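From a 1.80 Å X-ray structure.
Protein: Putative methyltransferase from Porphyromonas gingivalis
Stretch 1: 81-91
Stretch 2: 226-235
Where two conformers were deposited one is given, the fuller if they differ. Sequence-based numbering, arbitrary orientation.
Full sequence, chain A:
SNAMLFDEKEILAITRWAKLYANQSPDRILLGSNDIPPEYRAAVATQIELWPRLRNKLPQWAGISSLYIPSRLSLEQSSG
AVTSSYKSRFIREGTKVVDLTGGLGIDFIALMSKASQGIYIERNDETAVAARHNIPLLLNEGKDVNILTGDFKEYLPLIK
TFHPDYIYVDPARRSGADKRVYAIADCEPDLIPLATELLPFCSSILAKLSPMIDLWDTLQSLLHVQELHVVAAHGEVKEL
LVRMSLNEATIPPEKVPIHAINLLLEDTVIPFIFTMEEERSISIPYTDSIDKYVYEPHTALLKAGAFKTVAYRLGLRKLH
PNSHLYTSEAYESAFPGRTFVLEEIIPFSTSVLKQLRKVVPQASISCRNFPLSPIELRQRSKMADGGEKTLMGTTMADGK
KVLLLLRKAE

Stretch 1, residues 81-91: AVTSSYKSRFI
Stretch 2, residues 226-235: QELHVVAAHG

A short helix lies against one face of a β-strand and runs roughly against it. The axes of helix 81-86 and strand 226-233 approach to 8.9 Å, with 146° between their N-to-C directions. Beyond Tyr86 the chain keeps helical phi/psi through Phe90, with i to i-3 backbone bonds such as Arg89 N to Tyr86 O at 3.1 Å, before Ile91 opens to -112/113. The register starts with Thr83 opposite Ala233, CA to CA 7.0 Å, and widens to 10.9 Å between the CA atoms of Phe90 and Glu227. Alanine, valine and threonine side chains meet where the backbones are near, though the His234 ring joins them; Tyr86, Phe90 and His229 meet farther along, with Arg89 and Glu227 beside them.

The strand obeys strict alternation. Glu227, His229, Val231 and Ala233 point their CA-to-CB bonds toward the helix, while Leu228, Val230 and Ala232 point away. The helical stretch answers with Val82, Thr83, Tyr86, Arg89 and Phe90, a spacing of three to four residues that keeps one face on the strand. Its other side is tied locally: Ser84 OG (chi1 p) donates to Ala81 O at 3.0 Å, and Ser88 OG (p) to Ser85 O at 2.8 Å.

At the narrow end, Val82 (chi1 -90°) places CG2 3.9 Å from Ala233 CB and 3.3 Å from His234 NE2. His234 leaves the strand at phi/psi 60/30, its CB sideways, yet chi1 m and chi2 -74° bring the ring's end back to the valine. Thr83 takes chi1 p, turning its methyl to the strand, with CG2 4.1 Å from both Val231 CG1 and Ala233 CB, while OG1 is hydrogen-bonded elsewhere in the structure.

Tyr86, chi1 t and chi2 77°, reaches along the strand. Its CE2 packs 3.7 Å from CG2 of Val231, itself chi1 t, and its hydroxyl passes on to His229: OH to ND1 is 2.6 Å, a short hydrogen bond in which either atom could be the donor. Both rings meet this bond near their planes, so they sit rim to rim, centroids 5.8 Å apart and planes at 57°.

His229 is the hub. With chi1 m and chi2 -134°, its ring has a partner at each nitrogen: Tyr86 at ND1, and at NE2 Glu227, where NE2 donates to OE1 at 2.8 Å with a nearly straight 172° angle. Glu227 reaches it from two residues back along the same strand face through chi1 p, chi2 t and chi3 -31°. The histidine is thus held in orientation from both nitrogens, and its face receives the edge of Phe90 (chi1 m, chi2 -93°): CZ lies 3.5 Å from His229 CE1, centroids 4.8 Å apart, planes at 61°. Phe90 CE1 also comes 3.7 Å from Glu227 OE2, which meets the phenyl edge near its plane, where the ring hydrogens carry slight positive charge.

Arg89, bent through chi1 p, chi2 92° and chi3 p, reaches forward and toward the strand, bringing NH1 3.8 Å from His229 CE1, which lies over one guanidinium face. NH1 stays 4.1 Å from Glu227 OE1, too far for a salt bridge, though the opposite charges are favourably placed.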

# COMPACT_ATOMS: atom_id res chain seq x y z
N ALA A 81 0.26 -6.80 -6.28
CA ALA A 81 -0.67 -6.80 -7.40
C ALA A 81 -1.84 -5.80 -7.24
O ALA A 81 -2.23 -5.13 -8.20
CB ALA A 81 -1.23 -8.23 -7.62
N VAL A 82 -2.41 -5.71 -6.04
CA VAL A 82 -3.61 -4.88 -5.88
C VAL A 82 -3.36 -3.37 -5.90
O VAL A 82 -4.14 -2.63 -6.51
CB VAL A 82 -4.48 -5.30 -4.67
CG1 VAL A 82 -5.51 -6.34 -5.11
CG2 VAL A 82 -3.62 -5.83 -3.55
N THR A 83 -2.28 -2.90 -5.28
CA THR A 83 -2.01 -1.46 -5.28
C THR A 83 -1.49 -1.00 -6.63
O THR A 83 -1.84 0.09 -7.10
CB THR A 83 -1.03 -1.04 -4.19
OG1 THR A 83 0.19 -1.80 -4.30
CG2 THR A 83 -1.65 -1.28 -2.82
N SER A 84 -0.65 -1.83 -7.26
CA SER A 84 -0.15 -1.47 -8.58
C SER A 84 -1.34 -1.18 -9.48
O SER A 84 -1.37 -0.16 -10.11
CB SER A 84 0.73 -2.56 -9.19
OG SER A 84 -0.06 -3.67 -9.58
N SER A 85 -2.35 -2.05 -9.49
CA SER A 85 -3.52 -1.80 -10.37
C SER A 85 -4.43 -0.61 -10.05
O SER A 85 -5.09 -0.06 -10.95
CB SER A 85 -4.35 -3.07 -10.59
OG SER A 85 -4.55 -3.81 -9.39
N TYR A 86 -4.52 -0.22 -8.77
CA TYR A 86 -5.25 1.01 -8.38
C TYR A 86 -4.68 2.24 -9.06
O TYR A 86 -5.41 3.15 -9.44
CB TYR A 86 -5.16 1.22 -6.86
CG TYR A 86 -5.83 2.49 -6.36
CD1 TYR A 86 -7.21 2.58 -6.22
CD2 TYR A 86 -5.06 3.61 -6.00
CE1 TYR A 86 -7.82 3.73 -5.76
CE2 TYR A 86 -5.65 4.75 -5.51
CZ TYR A 86 -7.04 4.82 -5.41
OH TYR A 86 -7.63 5.93 -4.94
N LYS A 87 -3.36 2.28 -9.20
CA LYS A 87 -2.67 3.37 -9.89
C LYS A 87 -3.17 3.58 -11.30
O LYS A 87 -3.13 4.71 -11.81
CB LYS A 87 -1.16 3.10 -9.98
CG LYS A 87 -0.45 3.14 -8.65
CD LYS A 87 0.98 2.60 -8.84
CE LYS A 87 1.65 2.42 -7.49
NZ LYS A 87 1.18 1.20 -6.77
N SER A 88 -3.67 2.52 -11.95
CA SER A 88 -4.11 2.68 -13.33
C SER A 88 -5.27 3.69 -13.46
O SER A 88 -5.46 4.27 -14.53
CB SER A 88 -4.46 1.33 -13.98
OG SER A 88 -5.72 0.88 -13.50
N ARG A 89 -6.01 3.91 -12.37
CA ARG A 89 -7.10 4.89 -12.35
C ARG A 89 -6.64 6.34 -12.55
O ARG A 89 -7.46 7.19 -12.91
CB ARG A 89 -7.94 4.78 -11.07
CG ARG A 89 -7.24 5.24 -9.79
CD ARG A 89 -7.46 6.71 -9.46
NE ARG A 89 -8.75 6.95 -8.81
CZ ARG A 89 -9.22 8.16 -8.56
NH1 ARG A 89 -8.49 9.22 -8.89
NH2 ARG A 89 -10.39 8.32 -7.96
N PHE A 90 -5.36 6.63 -12.32
CA PHE A 90 -4.81 7.99 -12.55
C PHE A 90 -4.47 8.25 -14.03
O PHE A 90 -4.26 9.39 -14.43
CB PHE A 90 -3.55 8.24 -11.72
CG PHE A 90 -3.80 8.33 -10.23
CD1 PHE A 90 -4.04 9.57 -9.63
CD2 PHE A 90 -3.82 7.18 -9.45
CE1 PHE A 90 -4.27 9.66 -8.26
CE2 PHE A 90 -4.06 7.26 -8.08
CZ PHE A 90 -4.29 8.50 -7.49
N ILE A 91 -4.47 7.20 -14.84
CA ILE A 91 -3.91 7.29 -16.19
C ILE A 91 -4.99 7.18 -17.27
O ILE A 91 -5.58 6.12 -17.43
CB ILE A 91 -2.83 6.19 -16.41
CG1 ILE A 91 -1.83 6.13 -15.24
CG2 ILE A 91 -2.11 6.37 -17.79
CD1 ILE A 91 -1.03 7.40 -14.97
N GLN A 226 -2.25 18.21 -6.09
CA GLN A 226 -3.68 18.28 -6.42
C GLN A 226 -4.54 17.31 -5.61
O GLN A 226 -5.72 17.56 -5.42
CB GLN A 226 -3.88 18.00 -7.90
CG GLN A 226 -3.26 19.08 -8.80
CD GLN A 226 -3.85 20.46 -8.57
OE1 GLN A 226 -5.08 20.63 -8.52
NE2 GLN A 226 -2.98 21.46 -8.44
N GLU A 227 -3.95 16.20 -5.19
CA GLU A 227 -4.65 15.17 -4.40
C GLU A 227 -3.63 14.26 -3.74
O GLU A 227 -2.54 14.06 -4.27
CB GLU A 227 -5.63 14.35 -5.27
CG GLU A 227 -5.03 13.71 -6.54
CD GLU A 227 -6.08 13.00 -7.40
OE1 GLU A 227 -7.07 12.48 -6.88
OE2 GLU A 227 -5.92 12.98 -8.64
N LEU A 228 -3.99 13.69 -2.58
CA LEU A 228 -3.13 12.73 -1.90
C LEU A 228 -4.02 11.52 -1.53
O LEU A 228 -5.09 11.69 -0.97
CB LEU A 228 -2.49 13.38 -0.65
CG LEU A 228 -1.45 12.57 0.14
CD1 LEU A 228 -0.51 13.45 0.93
CD2 LEU A 228 -2.17 11.54 1.10
N HIS A 229 -3.58 10.32 -1.88
CA HIS A 229 -4.38 9.13 -1.62
C HIS A 229 -3.66 8.27 -0.59
O HIS A 229 -2.44 8.01 -0.75
CB HIS A 229 -4.55 8.31 -2.90
CG HIS A 229 -5.44 8.96 -3.92
ND1 HIS A 229 -6.43 8.26 -4.58
CD2 HIS A 229 -5.49 10.23 -4.39
CE1 HIS A 229 -7.05 9.08 -5.41
NE2 HIS A 229 -6.51 10.28 -5.31
N VAL A 230 -4.38 7.83 0.44
CA VAL A 230 -3.81 6.90 1.42
C VAL A 230 -4.39 5.54 1.09
O VAL A 230 -5.63 5.36 1.14
CB VAL A 230 -4.18 7.30 2.87
CG1 VAL A 230 -3.61 6.26 3.87
CG2 VAL A 230 -3.68 8.71 3.16
N VAL A 231 -3.54 4.64 0.61
CA VAL A 231 -4.07 3.39 0.02
C VAL A 231 -3.75 2.17 0.88
O VAL A 231 -2.57 1.81 1.05
CB VAL A 231 -3.52 3.19 -1.42
CG1 VAL A 231 -4.11 1.92 -2.06
CG2 VAL A 231 -3.82 4.44 -2.30
N ALA A 232 -4.79 1.53 1.41
CA ALA A 232 -4.62 0.28 2.15
C ALA A 232 -5.05 -0.92 1.30
O ALA A 232 -5.95 -0.79 0.45
CB ALA A 232 -5.39 0.32 3.45
N ALA A 233 -4.38 -2.05 1.52
CA ALA A 233 -4.69 -3.37 0.93
C ALA A 233 -4.25 -4.43 1.94
O ALA A 233 -3.26 -4.24 2.66
CB ALA A 233 -3.96 -3.56 -0.39
N HIS A 234 -4.96 -5.56 1.99
CA HIS A 234 -4.59 -6.67 2.90
C HIS A 234 -4.60 -6.25 4.38
O HIS A 234 -3.83 -6.77 5.19
CB HIS A 234 -3.23 -7.27 2.51
CG HIS A 234 -3.13 -7.64 1.06
ND1 HIS A 234 -3.76 -8.74 0.52
CD2 HIS A 234 -2.47 -7.04 0.04
CE1 HIS A 234 -3.50 -8.81 -0.77
NE2 HIS A 234 -2.73 -7.78 -1.09
N GLY A 235 -5.46 -5.29 4.71
CA GLY A 235 -5.57 -4.80 6.08
C GLY A 235 -4.58 -3.75 6.54
O GLY A 235 -4.57 -3.41 7.72